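Pilin (Streptococcus pyogenes serotype M1, PDB 3B2M) forms the shaft of the streptococcal pilus as covalently linked, head-to-tail stacked subunits, serving adhesion to host cells, bacterial aggregation and biofilm formation. Local coordinates at residues Ala17-Thr22 and Val149-Lys154. The protein carries 1 engineered substitution. Numbering follows the deposited sequence. Where two conformers were deposited one is given.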
loop_
_atom_site.group_PDB
_atom_site.type_symbol
_atom_site.label_atom_id
_atom_site.label_comp_id
_atom_site.label_asym_id
_atom_site.label_seq_id
_atom_site.Cartn_x
_atom_site.Cartn_y
_atom_site.Cartn_z
ATOM N N ALA A 17 -14.434 17.457 21.825
ATOM C CA ALA A 17 -13.297 16.939 22.589
ATOM C C ALA A 17 -12.698 15.707 21.918
ATOM O O ALA A 17 -11.907 14.980 22.526
ATOM C CB ALA A 17 -13.725 16.616 24.020
ATOM N N LYS A 18 -13.097 15.462 20.672
ATOM C CA LYS A 18 -12.611 14.307 19.910
ATOM C C LYS A 18 -12.214 14.725 18.495
ATOM O O LYS A 18 -12.932 15.470 17.854
ATOM C CB LYS A 18 -13.680 13.210 19.858
ATOM C CG LYS A 18 -13.834 12.424 21.162
ATOM C CD LYS A 18 -14.977 11.413 21.074
ATOM C CE LYS A 18 -14.854 10.318 22.140
ATOM N NZ LYS A 18 -15.980 9.327 22.041
ATOM N N LEU A 19 -11.060 14.253 18.025
ATOM C CA LEU A 19 -10.564 14.586 16.684
ATOM C C LEU A 19 -10.383 13.323 15.846
ATOM O O LEU A 19 -9.664 12.403 16.232
ATOM C CB LEU A 19 -9.237 15.336 16.788
ATOM C CG LEU A 19 -8.440 15.699 15.539
ATOM C CD1 LEU A 19 -9.133 16.795 14.733
ATOM C CD2 LEU A 19 -7.053 16.140 15.981
ATOM N N THR A 20 -11.044 13.293 14.698
ATOM C CA THR A 20 -10.948 12.168 13.784
ATOM C C THR A 20 -9.725 12.340 12.892
ATOM O O THR A 20 -9.459 13.425 12.406
ATOM C CB THR A 20 -12.232 12.060 12.953
ATOM O OG1 THR A 20 -13.343 11.922 13.843
ATOM C CG2 THR A 20 -12.205 10.855 12.025
ATOM N N VAL A 21 -8.966 11.271 12.722
ATOM C CA VAL A 21 -7.863 11.245 11.773
ATOM C C VAL A 21 -8.296 10.254 10.709
ATOM O O VAL A 21 -8.771 9.158 11.031
ATOM C CB VAL A 21 -6.512 10.782 12.422
ATOM C CG1 VAL A 21 -5.412 10.664 11.383
ATOM C CG2 VAL A 21 -6.059 11.739 13.541
ATOM N N THR A 22 -8.138 10.644 9.450
ATOM C CA THR A 22 -8.510 9.797 8.347
ATOM C C THR A 22 -7.292 9.290 7.567
ATOM O O THR A 22 -6.388 10.047 7.225
ATOM C CB THR A 22 -9.493 10.531 7.404
ATOM O OG1 THR A 22 -10.680 10.883 8.140
ATOM C CG2 THR A 22 -9.860 9.676 6.235
ATOM N N VAL A 149 -8.774 22.181 7.466
ATOM C CA VAL A 149 -9.104 20.968 6.721
ATOM C C VAL A 149 -9.253 19.786 7.682
ATOM O O VAL A 149 -8.645 19.791 8.768
ATOM C CB VAL A 149 -7.997 20.610 5.664
ATOM C CG1 VAL A 149 -8.025 21.580 4.465
ATOM C CG2 VAL A 149 -6.593 20.565 6.315
ATOM N N PRO A 150 -10.051 18.767 7.288
ATOM C CA PRO A 150 -10.075 17.540 8.094
ATOM C C PRO A 150 -8.678 16.940 8.096
ATOM O O PRO A 150 -7.942 17.105 7.136
ATOM C CB PRO A 150 -11.037 16.623 7.333
ATOM C CG PRO A 150 -11.866 17.543 6.461
ATOM C CD PRO A 150 -10.968 18.701 6.128
ATOM N N ILE A 151 -8.288 16.290 9.177
ATOM C CA ILE A 151 -6.979 15.673 9.198
ATOM C C ILE A 151 -7.021 14.337 8.457
ATOM O O ILE A 151 -7.627 13.363 8.929
ATOM C CB ILE A 151 -6.434 15.517 10.623
ATOM C CG1 ILE A 151 -6.119 16.907 11.165
ATOM C CG2 ILE A 151 -5.184 14.678 10.609
ATOM C CD1 ILE A 151 -6.645 17.134 12.498
ATOM N N GLN A 152 -6.392 14.340 7.284
ATOM C CA GLN A 152 -6.281 13.151 6.454
ATOM C C GLN A 152 -4.819 12.904 6.087
ATOM O O GLN A 152 -4.074 13.846 5.755
ATOM C CB GLN A 152 -7.141 13.281 5.179
ATOM C CG GLN A 152 -8.623 13.558 5.435
ATOM C CD GLN A 152 -9.480 13.445 4.179
ATOM O OE1 GLN A 152 -9.583 12.366 3.567
ATOM N NE2 GLN A 152 -10.110 14.561 3.788
ATOM N N PHE A 153 -4.406 11.647 6.169
ATOM C CA PHE A 153 -3.092 11.240 5.690
ATOM C C PHE A 153 -3.272 10.297 4.509
ATOM O O PHE A 153 -4.145 9.411 4.518
ATOM C CB PHE A 153 -2.269 10.552 6.767
ATOM C CG PHE A 153 -1.828 11.471 7.878
ATOM C CD1 PHE A 153 -0.673 12.236 7.753
ATOM C CD2 PHE A 153 -2.561 11.556 9.054
ATOM C CE1 PHE A 153 -0.264 13.066 8.759
ATOM C CE2 PHE A 153 -2.141 12.374 10.089
ATOM C CZ PHE A 153 -0.991 13.137 9.938
ATOM N N LYS A 154 -2.416 10.491 3.514
ATOM C CA LYS A 154 -2.541 9.820 2.229
ATOM C C LYS A 154 -1.253 9.078 1.955
ATOM O O LYS A 154 -0.202 9.684 1.680
ATOM C CB LYS A 154 -2.846 10.825 1.110
ATOM C CG LYS A 154 -3.112 10.161 -0.248
ATOM C CD LYS A 154 -3.658 11.134 -1.297
ATOM C CE LYS A 154 -2.647 12.197 -1.741
ATOM N NZ LYS A 154 -3.113 12.886 -3.004
HETATM O O HOH W 1 -10.501 13.401 8.890
#
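Thr-22 fits between two residues of the neighbouring parallel strand, giving its N-H to Ile-151 O (2.8 Å, 161° at the hydrogen) and taking the N-H of Phe-153 on its own O, again at 2.8 Å. This is the usual ladder of parallel strands, in which one residue bonds to both neighbours of its partner, here Gln-152. A water donates to Ile-151 O and is hydrogen-bonded to Thr-22 OG1, so that this carbonyl has two partners.

The side chains mesh on both faces of the sheet. On one, Ile-151 and Leu-19 cross at about a right angle, and the CD1 methyl of Ile-151 fits against the isopropyl fork of Leu-19, 3.4 Å from its CD1, a tight contact, and 3.6 Å from its CD2. Val-21 turns CG1 anti to its backbone nitrogen (chi1 176°), which brings this methyl to the rim of the Phe-153 ring, in the ring plane and 3.8 Å from CD2. Ile-151 CG2 borders the same methyl at 4.1 Å, so the two branches of the isoleucine serve different neighbours, CD1 for Leu-19 and CG2 for Val-21. On the opposite face Thr-22 and Gln-152, in one of its two conformers, run side by side, Thr-22 CB against Gln-152 CG at 3.7 Å; in that conformer the amide OE1 accepts a hydrogen bond from Asn-24.

The pairing joins strands 18-27 and 151-169 in the N-terminal domain, with Val-21, Ile-151 and Phe-153 buried. Strand 80-86 flanks 18-27 antiparallel, and strand 120-129 receives Leu-19 and Ile-151. Phe-153 packs beside Phe-41 and Glu-104, the residue that promotes the Lys-23 to Asn-155 isopeptide bond, a covalent tie between these same two strands.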